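Protein induced by osmotic stress (Scheffersomyces stipitis, PDB 5YWN) reduces haloketones asymmetrically, using an NADP-type nicotinamide cofactor, and belongs to the dihydroflavonol-4-reductase subfamily of Rossmann-fold enzymes. Local coordinates at residues V88-T91 with E92-I95. The protein carries 1 engineered substitution. Sequence-based numbering, arbitrary orientation.
Sequences VEDT and EKEI
The chain turns from loop into helix at D90, whose carbonyl O accepts from E94 N (3.0 Å) in the first i to i+4 bond, followed by I95 N to T91 O. D90 is the N-cap: its chi1 of -171° turns CG away from the backbone N, bringing the carboxylate over the helix start, and K93 N gives OD1 a nearly straight bond of 2.9 Å from above the carboxylate plane. The aliphatic part of K93 lies across this carboxylate, CG 3.4 Å from D90 OD1. From one residue further on, the extended E94 chain runs back alongside the loop, and OE1 accepts from D90 N (3.2 Å) on its anti side, tilted 30° out of the carboxylate plane. The E94 carboxylate also packs on V88, OE2 3.6 Å from CG1. V88 touches I95 too, CG2 to CD1 3.9 Å. Replacing E94 with alanine would probably leave D90 N without this acceptor and the 88-90 loop freer to move. T91 and I95 rest on A162 of helix 159-181, with T91 OG1 bonding to K156 O just before it. Helix 91-113 follows strand 74-79 of the Rossmann sheet, its I95 side chain about 5 Å from that of NADP-binding Y163.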
ATOM      1  N   VAL A  88      12.530  14.565  -5.526  1.00 39.48           N
ATOM      2  CA  VAL A  88      12.901  14.243  -6.873  1.00 43.31           C
ATOM      3  C   VAL A  88      13.331  15.449  -7.679  1.00 42.72           C
ATOM      4  O   VAL A  88      12.975  16.553  -7.365  1.00 40.31           O
ATOM      5  CB  VAL A  88      11.739  13.526  -7.593  1.00 40.16           C
ATOM      6  CG1 VAL A  88      11.343  12.281  -6.829  1.00 42.51           C
ATOM      7  CG2 VAL A  88      10.560  14.439  -7.722  1.00 35.68           C
ATOM      8  N   GLU A  89      14.140  15.230  -8.690  1.00 40.60           N
ATOM      9  CA  GLU A  89      14.437  16.296  -9.625  1.00 48.01           C
ATOM     10  C   GLU A  89      13.247  16.756 -10.452  1.00 43.04           C
ATOM     11  O   GLU A  89      13.083  17.900 -10.657  1.00 42.87           O
ATOM     12  CB  GLU A  89      15.585  15.904 -10.571  1.00 48.70           C
ATOM     13  CG  GLU A  89      16.000  16.973 -11.576  1.00 52.39           C
ATOM     14  CD  GLU A  89      16.771  16.439 -12.789  1.00 60.05           C
ATOM     15  OE1 GLU A  89      16.158  15.996 -13.773  1.00 62.09           O
ATOM     16  OE2 GLU A  89      18.002  16.487 -12.777  1.00 60.48           O
ATOM     17  N   ASP A  90      12.487  15.806 -10.981  1.00 37.89           N
ATOM     18  CA  ASP A  90      11.392  16.073 -11.882  1.00 38.45           C
ATOM     19  C   ASP A  90      10.163  15.305 -11.393  1.00 36.72           C
ATOM     20  O   ASP A  90      10.117  14.116 -11.487  1.00 30.72           O
ATOM     21  CB  ASP A  90      11.810  15.617 -13.265  1.00 36.50           C
ATOM     22  CG  ASP A  90      10.864  16.027 -14.349  1.00 39.64           C
ATOM     23  OD1 ASP A  90       9.695  15.722 -14.329  1.00 37.45           O
ATOM     24  OD2 ASP A  90      11.312  16.667 -15.265  1.00 47.35           O
ATOM     25  N   THR A  91       9.174  16.010 -10.900  1.00 29.89           N
ATOM     26  CA  THR A  91       7.991  15.379 -10.397  1.00 31.88           C
ATOM     27  C   THR A  91       7.240  14.599 -11.433  1.00 30.57           C
ATOM     28  O   THR A  91       6.659  13.627 -11.106  1.00 32.45           O
ATOM     29  CB  THR A  91       7.008  16.338  -9.734  1.00 28.76           C
ATOM     30  OG1 THR A  91       6.719  17.392 -10.616  1.00 31.22           O
ATOM     31  CG2 THR A  91       7.555  16.846  -8.461  1.00 30.35           C
ATOM     32  N   GLU A  92       7.184  15.086 -12.642  1.00 25.65           N
ATOM     33  CA  GLU A  92       6.531  14.368 -13.699  1.00 29.66           C
ATOM     34  C   GLU A  92       7.212  13.054 -14.137  1.00 32.69           C
ATOM     35  O   GLU A  92       6.599  12.047 -14.196  1.00 30.15           O
ATOM     36  CB  GLU A  92       6.360  15.297 -14.892  1.00 30.88           C
ATOM     37  CG  GLU A  92       5.193  14.992 -15.772  1.00 34.69           C
ATOM     38  CD  GLU A  92       4.850  16.101 -16.732  1.00 41.64           C
ATOM     39  OE1 GLU A  92       3.690  16.255 -17.046  1.00 40.19           O
ATOM     40  OE2 GLU A  92       5.743  16.778 -17.211  1.00 41.54           O
ATOM     41  N   LYS A  93       8.490  13.111 -14.431  1.00 33.09           N
ATOM     42  CA  LYS A  93       9.207  11.952 -14.844  1.00 33.19           C
ATOM     43  C   LYS A  93       9.322  10.902 -13.758  1.00 33.69           C
ATOM     44  O   LYS A  93       9.312   9.773 -14.040  1.00 31.41           O
ATOM     45  CB  LYS A  93      10.566  12.300 -15.388  1.00 34.94           C
ATOM     46  CG  LYS A  93      10.568  13.299 -16.504  1.00 42.72           C
ATOM     47  CD  LYS A  93      11.762  13.059 -17.413  1.00 47.38           C
ATOM     48  CE  LYS A  93      11.806  14.005 -18.611  1.00 52.82           C
ATOM     49  NZ  LYS A  93      12.493  13.380 -19.778  1.00 52.96           N
ATOM     50  N   GLU A  94       9.480  11.334 -12.532  1.00 26.63           N
ATOM     51  CA  GLU A  94       9.717  10.440 -11.463  1.00 31.67           C
ATOM     52  C   GLU A  94       8.540  10.030 -10.602  1.00 29.61           C
ATOM     53  O   GLU A  94       8.624   9.070  -9.909  1.00 29.79           O
ATOM     54  CB  GLU A  94      10.835  10.974 -10.586  1.00 36.83           C
ATOM     55  CG  GLU A  94      12.136  11.252 -11.296  1.00 40.93           C
ATOM     56  CD  GLU A  94      13.192  11.771 -10.349  1.00 45.62           C
ATOM     57  OE1 GLU A  94      13.635  12.912 -10.487  1.00 41.37           O
ATOM     58  OE2 GLU A  94      13.529  11.031  -9.449  1.00 48.60           O
ATOM     59  N   ILE A  95       7.476  10.777 -10.637  1.00 27.22           N
ATOM     60  CA  ILE A  95       6.342  10.414  -9.848  1.00 26.79           C
ATOM     61  C   ILE A  95       5.072  10.222 -10.681  1.00 26.65           C
ATOM     62  O   ILE A  95       4.513   9.210 -10.676  1.00 24.95           O
ATOM     63  CB  ILE A  95       6.119  11.450  -8.739  1.00 27.45           C
ATOM     64  CG1 ILE A  95       7.296  11.479  -7.782  1.00 29.26           C
ATOM     65  CG2 ILE A  95       4.832  11.186  -8.005  1.00 26.40           C
ATOM     66  CD1 ILE A  95       7.258  12.568  -6.767  1.00 27.74           C
TER